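Local coordinates for quinonprotein alcohol dehydrogenase-like protein (Bacteroides thetaiotaomicron VPI-5482, PDB 4R5O) that is of unknown function but binds calcium ions and joins an immunoglobulin-like beta-sandwich domain to a seven-bladed beta-propeller, at residues K302-N305 against L309-V312; Y289-E292 against G297-I300. One frame throughout, in Å; residues are numbered along the deposited sequence.

Interaction 1 (K302-N305 against L309-V312); sequences KIKN and LEKV
At the outer edge of a propeller blade, the hairpin of strands 297-303 and 309-314 sets Lys-302 beside Glu-310 as an antiparallel hydrogen-bonded pair. Lys-302 N donates to Glu-310 O at 2.8 Å, and Glu-310 N returns the bond to Lys-302 O at 3.1 Å. Leu-309 CA adds a CA-H...O contact to Lys-302 O at 3.4 Å. Both side chains of the pair have CG anti to the backbone N (chi1 175° in Lys-302, -178° in Glu-310), which sends two extended chains the same way on one face. Their methylenes lie alongside, Lys-302 CD to Glu-310 CB being 3.8 Å, and their ends form a long salt bridge, NZ of Lys-302 to OE1 of Glu-310 at 3.5 Å. Lys-304 slants across, its NZ 4.1 Å from the same Glu-310 OE1, too far for a second bridge. On the other face, Ile-303 CG1 meets Leu-309 CD2 at 4.0 Å, and both residues also touch Ile-272 of the adjacent blade. Two lysines near one carboxylate should favour its anionic form, but with the bridge weak and the residues partly exposed, the firm attachment is the backbone pair.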
ATOM      1  N   LYS A 302       2.816  23.957 -14.772  1.00 46.16           N
ATOM      2  CA  LYS A 302       1.381  23.764 -14.948  1.00 45.62           C
ATOM      3  C   LYS A 302       1.160  23.210 -16.334  1.00 49.98           C
ATOM      4  O   LYS A 302       1.650  23.803 -17.289  1.00 50.32           O
ATOM      5  CB  LYS A 302       0.655  25.095 -14.724  1.00 47.39           C
ATOM      6  CG  LYS A 302      -0.836  25.154 -14.966  1.00 45.66           C
ATOM      7  CD  LYS A 302      -1.219  26.607 -14.780  1.00 56.18           C
ATOM      8  CE  LYS A 302      -2.671  26.960 -14.808  1.00 66.41           C
ATOM      9  NZ  LYS A 302      -2.886  28.406 -14.561  1.00 70.10           N
ATOM     10  N   ILE A 303       0.485  22.054 -16.444  1.00 45.47           N
ATOM     11  CA  ILE A 303       0.211  21.442 -17.744  1.00 44.66           C
ATOM     12  C   ILE A 303      -1.272  21.629 -17.963  1.00 50.50           C
ATOM     13  O   ILE A 303      -2.078  21.022 -17.248  1.00 50.86           O
ATOM     14  CB  ILE A 303       0.685  19.959 -17.870  1.00 45.95           C
ATOM     15  CG1 ILE A 303       2.136  19.758 -17.305  1.00 45.18           C
ATOM     16  CG2 ILE A 303       0.542  19.466 -19.327  1.00 45.32           C
ATOM     17  CD1 ILE A 303       2.668  18.242 -17.121  1.00 38.10           C
ATOM     18  N   LYS A 304      -1.646  22.525 -18.891  1.00 46.79           N
ATOM     19  CA  LYS A 304      -3.063  22.775 -19.086  1.00 46.86           C
ATOM     20  C   LYS A 304      -3.651  21.655 -19.988  1.00 51.36           C
ATOM     21  O   LYS A 304      -2.896  20.834 -20.527  1.00 50.61           O
ATOM     22  CB  LYS A 304      -3.288  24.178 -19.661  1.00 49.99           C
ATOM     23  CG  LYS A 304      -2.715  25.330 -18.818  1.00 55.99           C
ATOM     24  CD  LYS A 304      -2.969  26.657 -19.527  1.00 60.88           C
ATOM     25  CE  LYS A 304      -2.410  27.870 -18.838  1.00 68.26           C
ATOM     26  NZ  LYS A 304      -2.757  29.111 -19.577  1.00 75.22           N
ATOM     27  N   ASN A 305      -4.999  21.602 -20.096  1.00 48.43           N
ATOM     28  CA  ASN A 305      -5.773  20.643 -20.896  1.00 47.80           C
ATOM     29  C   ASN A 305      -5.285  20.563 -22.357  1.00 50.63           C
ATOM     30  O   ASN A 305      -5.341  19.489 -22.963  1.00 50.60           O
ATOM     31  CB  ASN A 305      -7.275  21.023 -20.895  1.00 49.59           C
ATOM     32  CG  ASN A 305      -7.980  21.037 -19.534  1.00 84.08           C
ATOM     33  OD1 ASN A 305      -7.384  20.826 -18.450  1.00 70.09           O
ATOM     34  ND2 ASN A 305      -9.294  21.299 -19.573  1.00 78.77           N
ATOM     35  N   LEU A 309       2.112  25.031 -21.454  1.00 44.53           N
ATOM     36  CA  LEU A 309       2.793  25.075 -20.179  1.00 42.09           C
ATOM     37  C   LEU A 309       2.937  26.467 -19.606  1.00 48.35           C
ATOM     38  O   LEU A 309       3.348  27.413 -20.300  1.00 49.96           O
ATOM     39  CB  LEU A 309       4.215  24.494 -20.369  1.00 41.22           C
ATOM     40  CG  LEU A 309       4.348  23.117 -21.061  1.00 43.88           C
ATOM     41  CD1 LEU A 309       5.809  22.743 -21.257  1.00 42.68           C
ATOM     42  CD2 LEU A 309       3.605  22.018 -20.283  1.00 46.15           C
ATOM     43  N   GLU A 310       2.702  26.559 -18.294  1.00 44.99           N
ATOM     44  CA  GLU A 310       2.910  27.748 -17.458  1.00 45.16           C
ATOM     45  C   GLU A 310       3.965  27.366 -16.455  1.00 49.70           C
ATOM     46  O   GLU A 310       3.862  26.298 -15.855  1.00 49.57           O
ATOM     47  CB  GLU A 310       1.600  28.252 -16.817  1.00 46.46           C
ATOM     48  CG  GLU A 310       1.709  29.512 -15.975  1.00 53.86           C
ATOM     49  CD  GLU A 310       0.376  30.067 -15.502  1.00 80.88           C
ATOM     50  OE1 GLU A 310      -0.522  30.251 -16.357  1.00 80.24           O
ATOM     51  OE2 GLU A 310       0.250  30.371 -14.291  1.00 77.80           O
ATOM     52  N   LYS A 311       5.027  28.171 -16.341  1.00 45.59           N
ATOM     53  CA  LYS A 311       6.159  27.870 -15.478  1.00 43.95           C
ATOM     54  C   LYS A 311       6.427  29.002 -14.475  1.00 50.77           C
ATOM     55  O   LYS A 311       6.566  30.159 -14.865  1.00 52.47           O
ATOM     56  CB  LYS A 311       7.424  27.610 -16.323  1.00 44.00           C
ATOM     57  CG  LYS A 311       7.301  26.409 -17.256  1.00 40.33           C
ATOM     58  CD  LYS A 311       8.568  26.115 -17.995  1.00 40.93           C
ATOM     59  CE  LYS A 311       8.382  24.955 -18.947  1.00 43.73           C
ATOM     60  NZ  LYS A 311       9.667  24.626 -19.636  1.00 44.23           N
ATOM     61  N   VAL A 312       6.536  28.633 -13.189  1.00 47.69           N
ATOM     62  CA  VAL A 312       6.843  29.475 -12.033  1.00 48.89           C
ATOM     63  C   VAL A 312       8.134  28.975 -11.417  1.00 53.57           C
ATOM     64  O   VAL A 312       8.165  27.814 -10.995  1.00 54.09           O
ATOM     65  CB  VAL A 312       5.685  29.491 -10.987  1.00 53.93           C
ATOM     66  CG1 VAL A 312       6.099  30.225  -9.710  1.00 54.30           C
ATOM     67  CG2 VAL A 312       4.393  30.080 -11.569  1.00 54.24           C
TER

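Interaction 2 (Y289-E292 against G297-I300); sequences YTLE and GCNI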
ATOM      1  N   TYR A 289       0.439  19.258 -12.566  1.00 39.04           N
ATOM      2  CA  TYR A 289       1.688  19.907 -12.228  1.00 38.23           C
ATOM      3  C   TYR A 289       2.798  18.924 -12.048  1.00 41.37           C
ATOM      4  O   TYR A 289       2.607  17.868 -11.460  1.00 41.40           O
ATOM      5  CB  TYR A 289       1.534  20.722 -10.931  1.00 39.17           C
ATOM      6  CG  TYR A 289       0.689  21.961 -11.063  1.00 40.36           C
ATOM      7  CD1 TYR A 289      -0.699  21.880 -11.103  1.00 41.22           C
ATOM      8  CD2 TYR A 289       1.265  23.226 -11.012  1.00 42.90           C
ATOM      9  CE1 TYR A 289      -1.489  23.026 -11.199  1.00 41.12           C
ATOM     10  CE2 TYR A 289       0.487  24.383 -11.092  1.00 44.63           C
ATOM     11  CZ  TYR A 289      -0.891  24.276 -11.183  1.00 49.04           C
ATOM     12  OH  TYR A 289      -1.651  25.411 -11.217  1.00 48.33           O
ATOM     13  N   THR A 290       3.980  19.297 -12.496  1.00 38.35           N
ATOM     14  CA  THR A 290       5.203  18.543 -12.275  1.00 37.15           C
ATOM     15  C   THR A 290       6.307  19.581 -12.080  1.00 40.83           C
ATOM     16  O   THR A 290       6.015  20.762 -11.999  1.00 41.04           O
ATOM     17  CB  THR A 290       5.461  17.526 -13.399  1.00 41.30           C
ATOM     18  OG1 THR A 290       6.500  16.624 -12.980  1.00 40.04           O
ATOM     19  CG2 THR A 290       5.788  18.176 -14.763  1.00 39.98           C
ATOM     20  N   LEU A 291       7.550  19.138 -11.968  1.00 39.34           N
ATOM     21  CA  LEU A 291       8.720  20.006 -11.839  1.00 39.37           C
ATOM     22  C   LEU A 291       9.657  19.840 -13.022  1.00 45.65           C
ATOM     23  O   LEU A 291       9.745  18.763 -13.633  1.00 45.01           O
ATOM     24  CB  LEU A 291       9.505  19.736 -10.536  1.00 38.04           C
ATOM     25  CG  LEU A 291       8.810  19.871  -9.196  1.00 38.79           C
ATOM     26  CD1 LEU A 291       9.784  19.588  -8.117  1.00 37.98           C
ATOM     27  CD2 LEU A 291       8.205  21.247  -8.984  1.00 37.11           C
ATOM     28  N   GLU A 292      10.374  20.911 -13.313  1.00 44.51           N
ATOM     29  CA  GLU A 292      11.392  20.972 -14.345  1.00 44.98           C
ATOM     30  C   GLU A 292      12.693  21.292 -13.659  1.00 53.31           C
ATOM     31  O   GLU A 292      12.714  22.094 -12.716  1.00 51.88           O
ATOM     32  CB  GLU A 292      11.013  22.003 -15.420  1.00 46.64           C
ATOM     33  CG  GLU A 292      12.027  22.114 -16.546  1.00 56.27           C
ATOM     34  CD  GLU A 292      11.649  23.072 -17.641  1.00 72.60           C
ATOM     35  OE1 GLU A 292      11.208  24.196 -17.317  1.00 80.99           O
ATOM     36  OE2 GLU A 292      11.855  22.726 -18.826  1.00 71.33           O
ATOM     37  N   GLY A 297      17.659  26.141  -9.050  1.00 75.02           N
ATOM     38  CA  GLY A 297      16.404  25.747  -8.432  1.00 72.75           C
ATOM     39  C   GLY A 297      15.629  24.784  -9.302  1.00 71.82           C
ATOM     40  O   GLY A 297      16.205  23.829  -9.827  1.00 74.33           O
ATOM     41  N   CYS A 298      14.309  24.980  -9.407  1.00 59.98           N
ATOM     42  CA  CYS A 298      13.411  24.155 -10.215  1.00 55.37           C
ATOM     43  C   CYS A 298      12.266  25.019 -10.695  1.00 58.58           C
ATOM     44  O   CYS A 298      12.104  26.122 -10.185  1.00 59.60           O
ATOM     45  CB  CYS A 298      12.907  22.934  -9.438  1.00 52.78           C
ATOM     46  SG  CYS A 298      11.829  23.312  -8.021  1.00 55.25           S
ATOM     47  N   ASN A 299      11.465  24.529 -11.650  1.00 52.94           N
ATOM     48  CA  ASN A 299      10.272  25.230 -12.110  1.00 51.75           C
ATOM     49  C   ASN A 299       9.034  24.399 -11.862  1.00 55.24           C
ATOM     50  O   ASN A 299       9.002  23.233 -12.260  1.00 55.37           O
ATOM     51  CB  ASN A 299      10.369  25.568 -13.587  1.00 51.50           C
ATOM     52  CG  ASN A 299      11.566  26.375 -13.979  1.00 65.03           C
ATOM     53  OD1 ASN A 299      11.833  27.457 -13.455  1.00 60.30           O
ATOM     54  ND2 ASN A 299      12.266  25.895 -14.981  1.00 57.18           N
ATOM     55  N   ILE A 300       8.018  24.974 -11.192  1.00 51.28           N
ATOM     56  CA  ILE A 300       6.707  24.325 -11.004  1.00 49.47           C
ATOM     57  C   ILE A 300       5.975  24.495 -12.319  1.00 51.26           C
ATOM     58  O   ILE A 300       5.690  25.630 -12.724  1.00 50.34           O
ATOM     59  CB  ILE A 300       5.925  24.870  -9.790  1.00 52.48           C
ATOM     60  CG1 ILE A 300       6.787  24.817  -8.511  1.00 53.05           C
ATOM     61  CG2 ILE A 300       4.589  24.126  -9.644  1.00 52.14           C
ATOM     62  CD1 ILE A 300       6.229  25.537  -7.321  1.00 62.57           C
TER
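CG of Glu-292 stands anti to the backbone N (chi1 -179°), stretching the chain away from its strand, whereas Asn-299 carries CG beside its own backbone N (chi1 -56°) and swings its amide alongside the glutamate. The two side chains therefore run the same way on one face of the sheet. Asn-299 ND2 donates to Glu-292 OE1 at 3.1 Å through a bent bond: the nitrogen comes to the anti side of the oxygen and well out of the carboxylate plane, and the two flat groups are turned 69° against each other. This amide is one of several holds on the buried carboxylate, since OE1 also takes a salt bridge from Lys-311 and OE2 accepts a bond from the backbone of Ile-273. Several donors on one carboxylate fix its rotation and probably keep it ionised. Beneath these side chains the backbones form a hydrogen-bonded pair, Glu-292 N to Asn-299 O and Asn-299 N to Glu-292 O, each 2.9 Å. Leu-291 and Ile-300 make the adjoining non-hydrogen-bonded pair and occupy the opposite face. There Ile-300 divides its branches: CG1 packs against Leu-291 CD2 at 3.9 Å, and CG2 approaches the edge of the Tyr-289 ring near its plane, 3.7 Å from CD2. Farther along, Leu-291 CD1 lies 4.2 Å from Cys-298 SG. Leu-342 touches both Leu-291 and Ile-300, continuing this apolar layer onto strand 339-343, while the tyrosine hydroxyl is hydrogen-bonded to Asp-285. A four-stranded antiparallel meander packed face to face between its neighbours is the blade of a beta-propeller, and its two middle strands meet here.

Interactions 1 and 2 are consecutive hairpins of one four-stranded blade, sharing strand 297-303, with centres 10 Å apart. Val-312 O probably accepts a hydrogen bond from Ile-300 N at 2.9 Å, carrying the sheet's bonding from one contact to the other. Across the shared strand, Lys-311 NZ reaches Glu-292 OE1 at 2.8 Å, a salt bridge that ties the outermost strand of interaction 1 directly to the first strand of interaction 2. On the opposite face Lys-302 CB packs against Tyr-289 CE2 at 3.7 Å. The side chains of Glu-310 and Ile-300 are each about 14 Å from a bound calcium ion, which places both contacts outside its first shell.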